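Local atomic coordinates of tail spike protein gp49 (Pseudomonas phage LKA1, PDB entry 4RU4), a protein that probably acts as the phage's tailspike lyase, cleaving the O-specific polysaccharide on the surface of its Pseudomonas host during entry. Residues L51-E54 with I55-A59; I100-T103 with A104-G108. All coordinates share one frame; numbering follows the deposited sequence.

Interaction 1: L51-E54 with I55-A59; sequences LSDE and IDWAA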
loop_
_atom_site.group_PDB
_atom_site.type_symbol
_atom_site.label_atom_id
_atom_site.label_comp_id
_atom_site.label_asym_id
_atom_site.label_seq_id
_atom_site.Cartn_x
_atom_site.Cartn_y
_atom_site.Cartn_z
ATOM N N LEU B 51 -2.438 -54.171 -8.305
ATOM C CA LEU B 51 -2.752 -54.087 -9.731
ATOM C C LEU B 51 -3.911 -53.137 -10.032
ATOM O O LEU B 51 -4.079 -52.699 -11.159
ATOM C CB LEU B 51 -3.043 -55.473 -10.293
ATOM C CG LEU B 51 -1.804 -56.363 -10.453
ATOM C CD1 LEU B 51 -2.186 -57.796 -10.944
ATOM C CD2 LEU B 51 -0.838 -55.691 -11.401
ATOM N N SER B 52 -4.696 -52.795 -9.017
ATOM C CA SER B 52 -5.807 -51.874 -9.245
ATOM C C SER B 52 -5.375 -50.396 -9.161
ATOM O O SER B 52 -6.182 -49.506 -9.445
ATOM C CB SER B 52 -6.920 -52.166 -8.243
ATOM O OG SER B 52 -6.380 -52.167 -6.938
ATOM N N ASP B 53 -4.124 -50.135 -8.767
ATOM C CA ASP B 53 -3.581 -48.756 -8.786
ATOM C C ASP B 53 -3.603 -48.193 -10.211
ATOM O O ASP B 53 -3.406 -48.924 -11.181
ATOM C CB ASP B 53 -2.119 -48.711 -8.316
ATOM C CG ASP B 53 -1.970 -48.931 -6.820
ATOM O OD1 ASP B 53 -2.970 -48.785 -6.084
ATOM O OD2 ASP B 53 -0.843 -49.256 -6.395
ATOM N N GLU B 54 -3.775 -46.883 -10.330
ATOM C CA GLU B 54 -3.775 -46.228 -11.633
ATOM C C GLU B 54 -2.379 -46.167 -12.242
ATOM O O GLU B 54 -1.403 -45.830 -11.565
ATOM C CB GLU B 54 -4.328 -44.793 -11.498
ATOM C CG GLU B 54 -5.820 -44.730 -11.133
ATOM C CD GLU B 54 -6.741 -45.072 -12.301
ATOM O OE1 GLU B 54 -6.267 -45.118 -13.455
ATOM O OE2 GLU B 54 -7.950 -45.291 -12.062
ATOM N N ILE B 55 -2.284 -46.483 -13.525
ATOM C CA ILE B 55 -1.044 -46.283 -14.255
ATOM C C ILE B 55 -0.557 -44.813 -14.166
ATOM O O ILE B 55 0.636 -44.572 -13.987
ATOM C CB ILE B 55 -1.208 -46.754 -15.728
ATOM C CG1 ILE B 55 -1.258 -48.295 -15.775
ATOM C CG2 ILE B 55 -0.087 -46.185 -16.625
ATOM C CD1 ILE B 55 -1.865 -48.896 -17.072
ATOM N N ASP B 56 -1.474 -43.841 -14.246
ATOM C CA ASP B 56 -1.069 -42.431 -14.178
ATOM C C ASP B 56 -0.408 -42.129 -12.846
ATOM O O ASP B 56 0.578 -41.390 -12.787
ATOM C CB ASP B 56 -2.259 -41.482 -14.364
ATOM C CG ASP B 56 -2.806 -41.479 -15.795
ATOM O OD1 ASP B 56 -2.036 -41.747 -16.744
ATOM O OD2 ASP B 56 -4.018 -41.211 -15.955
ATOM N N TRP B 57 -0.954 -42.694 -11.771
ATOM C CA TRP B 57 -0.350 -42.471 -10.464
ATOM C C TRP B 57 1.035 -43.120 -10.390
ATOM O O TRP B 57 2.026 -42.486 -9.968
ATOM C CB TRP B 57 -1.239 -42.990 -9.318
ATOM C CG TRP B 57 -0.415 -43.014 -8.033
ATOM C CD1 TRP B 57 -0.189 -41.964 -7.180
ATOM C CD2 TRP B 57 0.330 -44.124 -7.511
ATOM N NE1 TRP B 57 0.630 -42.355 -6.149
ATOM C CE2 TRP B 57 0.972 -43.676 -6.332
ATOM C CE3 TRP B 57 0.514 -45.447 -7.924
ATOM C CZ2 TRP B 57 1.775 -44.498 -5.578
ATOM C CZ3 TRP B 57 1.316 -46.281 -7.160
ATOM C CH2 TRP B 57 1.931 -45.803 -5.999
ATOM N N ALA B 58 1.104 -44.387 -10.781
ATOM C CA ALA B 58 2.374 -45.109 -10.774
ATOM C C ALA B 58 3.440 -44.349 -11.590
ATOM O O ALA B 58 4.578 -44.177 -11.143
ATOM C CB ALA B 58 2.184 -46.566 -11.296
ATOM N N ALA B 59 3.057 -43.863 -12.767
ATOM C CA ALA B 59 3.985 -43.113 -13.617
ATOM C C ALA B 59 4.436 -41.780 -12.994
ATOM O O ALA B 59 5.626 -41.433 -13.028
ATOM C CB ALA B 59 3.374 -42.882 -15.026
HETATM O O HOH W 1 -4.240 -44.015 -15.070
#

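Interaction 2: I100-T103 with A104-G108; sequences IRPT and AAFTG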
loop_
_atom_site.group_PDB
_atom_site.type_symbol
_atom_site.label_atom_id
_atom_site.label_comp_id
_atom_site.label_asym_id
_atom_site.label_seq_id
_atom_site.Cartn_x
_atom_site.Cartn_y
_atom_site.Cartn_z
ATOM N N ILE B 100 -4.150 -32.942 -12.539
ATOM C CA ILE B 100 -4.005 -34.119 -11.680
ATOM C C ILE B 100 -5.333 -34.320 -10.933
ATOM O O ILE B 100 -5.809 -33.416 -10.241
ATOM C CB ILE B 100 -2.859 -33.947 -10.656
ATOM C CG1 ILE B 100 -1.517 -33.759 -11.358
ATOM C CG2 ILE B 100 -2.808 -35.126 -9.702
ATOM C CD1 ILE B 100 -0.396 -33.258 -10.407
ATOM N N ARG B 101 -5.928 -35.495 -11.083
ATOM C CA ARG B 101 -7.324 -35.698 -10.685
ATOM C C ARG B 101 -7.493 -36.983 -9.893
ATOM O O ARG B 101 -7.506 -38.071 -10.471
ATOM C CB ARG B 101 -8.237 -35.759 -11.935
ATOM C CG ARG B 101 -9.742 -35.739 -11.610
ATOM C CD ARG B 101 -10.609 -36.083 -12.838
ATOM N NE ARG B 101 -10.351 -35.130 -13.918
ATOM C CZ ARG B 101 -10.953 -33.949 -14.030
ATOM N NH1 ARG B 101 -11.855 -33.560 -13.135
ATOM N NH2 ARG B 101 -10.652 -33.141 -15.029
ATOM N N PRO B 102 -7.629 -36.874 -8.565
ATOM C CA PRO B 102 -8.004 -38.032 -7.749
ATOM C C PRO B 102 -9.266 -38.734 -8.274
ATOM O O PRO B 102 -10.232 -38.065 -8.640
ATOM C CB PRO B 102 -8.292 -37.386 -6.384
ATOM C CG PRO B 102 -7.250 -36.278 -6.324
ATOM C CD PRO B 102 -7.260 -35.711 -7.737
ATOM N N THR B 103 -9.272 -40.062 -8.302
ATOM C CA THR B 103 -10.437 -40.783 -8.788
ATOM C C THR B 103 -11.354 -41.084 -7.605
ATOM O O THR B 103 -11.027 -40.775 -6.448
ATOM C CB THR B 103 -10.042 -42.134 -9.423
ATOM O OG1 THR B 103 -9.477 -42.961 -8.414
ATOM C CG2 THR B 103 -9.009 -41.929 -10.504
ATOM N N ALA B 104 -12.504 -41.686 -7.891
ATOM C CA ALA B 104 -13.441 -42.047 -6.833
ATOM C C ALA B 104 -12.786 -42.995 -5.829
ATOM O O ALA B 104 -13.214 -43.073 -4.678
ATOM C CB ALA B 104 -14.699 -42.709 -7.438
ATOM N N ALA B 105 -11.760 -43.726 -6.279
ATOM C CA ALA B 105 -11.084 -44.709 -5.427
ATOM C C ALA B 105 -9.915 -44.125 -4.626
ATOM O O ALA B 105 -9.182 -44.864 -3.974
ATOM C CB ALA B 105 -10.584 -45.866 -6.268
ATOM N N PHE B 106 -9.734 -42.806 -4.672
ATOM C CA PHE B 106 -8.585 -42.188 -4.008
ATOM C C PHE B 106 -8.524 -42.482 -2.528
ATOM O O PHE B 106 -9.544 -42.407 -1.818
ATOM C CB PHE B 106 -8.606 -40.669 -4.203
ATOM C CG PHE B 106 -7.362 -39.973 -3.708
ATOM C CD1 PHE B 106 -6.251 -39.855 -4.528
ATOM C CD2 PHE B 106 -7.311 -39.430 -2.418
ATOM C CE1 PHE B 106 -5.108 -39.187 -4.072
ATOM C CE2 PHE B 106 -6.178 -38.773 -1.950
ATOM C CZ PHE B 106 -5.070 -38.651 -2.782
ATOM N N THR B 107 -7.320 -42.819 -2.067
ATOM C CA THR B 107 -7.028 -42.869 -0.640
ATOM C C THR B 107 -5.742 -42.116 -0.385
ATOM O O THR B 107 -4.772 -42.241 -1.147
ATOM C CB THR B 107 -6.906 -44.318 -0.066
ATOM O OG1 THR B 107 -5.861 -45.022 -0.741
ATOM C CG2 THR B 107 -8.209 -45.079 -0.235
ATOM N N GLY B 108 -5.737 -41.320 0.680
ATOM C CA GLY B 108 -4.581 -40.502 0.993
ATOM C C GLY B 108 -4.961 -39.186 1.642
ATOM O O GLY B 108 -6.093 -38.729 1.549
#

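Interaction 1: L51-E54 with I55-A59
Glu54 occupies the N-cap position, and Ile55 opens the helix directly behind it. CB of Ile55 touches Glu54 C, but the branched side chain turns away from 51-54 and rests on Arg34. Asp56 follows, with an amide in the first turn that has no carbonyl of an earlier helical turn to bind. The cap residue serves it through a water: water 1 accepts from Asp56 N at 2.9 Å and donates to Glu54 OE1 at 2.8 Å. Glutamate suits this water-mediated contact because its chain, bent at the CB-CG bond, carries OE1 to the water; OE1 also takes His29 N, while OE2 meets Ser28 OG. The buried Asp56 carboxylate binds other backbone amides, Val23 N and Gly24 N through OD1 and Gln78 N through OD2. Next comes Trp57, whose CG stands opposite the backbone N (chi1 167°), and this brings the indole back alongside the Asp53 side chain. There CZ3 lies 3.8 Å from Asp53 OD2, with ring and carboxylate planes 67° apart, and Trp57 NE1 binds Gly82 O. Aspartate suits position 53 because OD2 accepts Val49 N and Ala50 N while OD1 forms a salt bridge with Arg81 NE. Trp57 CB packs 3.6 Å from Glu54 O, which also lies near the indole plane at its edge. Ala58 completes the turn: its N donates to Glu54 O at 3.0 Å, nearly straight at 176°, and its small CB fits 3.7 Å from that oxygen. Two acidic groups, with Glu54 OE1 and Asp56 OD2 5.2 Å apart, thus share a buried helix start; the positive helix end and surrounding amide donors probably offset whatever repulsion they feel and help both stay ionised.

Interaction 2: I100-T103 with A104-G108
Thr103 O receives the amide of Phe106, N to O 3.0 Å with an N-H...O angle of 157°, and so closes a type I beta turn from Thr103 to Phe106. Threonine adds a second bond to the same turn: with chi1 at 64°, OG1 sits between its own backbone N and carbonyl carbon, and from there it accepts Ala105 N at 3.2 Å. This ST turn lies within the beta turn, whose two middle positions are alanines at the surface. The methyl CB of Ala105 comes 3.8 Å from Thr103 OG1. Beyond the corner the Phe106 ring folds back beside Pro102, the two side chains pointing the same way. Pro102 CB lies 3.7 Å from Phe106 CD1, while Pro102 CG rides over one ring face, displaced toward the rim. The rigid proline thus gives the phenyl a compact apolar neighbour. Phe106 reaches further to Ile79, Val218 and Pro219, and Pro102 to Val111; the turn breaks strand 98-107, which runs parallel between strands 75-79 and 212-214.

How the interactions relate
After helix 38-44 the chain runs through a loop into interaction 1, where the start of helix 55-65 is capped. It leaves that helix for strands 70-72 and 75-79, passes through strands 82-86 and 89-93, and enters strand 98-107, where interaction 2 makes a tight corner. Each contact closes only a few residues of chain; they follow in series, neither nested nor crossing. Strand 75-79 adjoins both: the side chains of Glu54, Asp56 and Trp57 touch it, and it pairs in parallel with strand 98-107. The centres of the two contacts are about 11 Å apart, and Glu54 OE2 packs 3.9 Å from Thr103 CG2. Together they join helix 55-65 to the first parallel strands of the beta-helix.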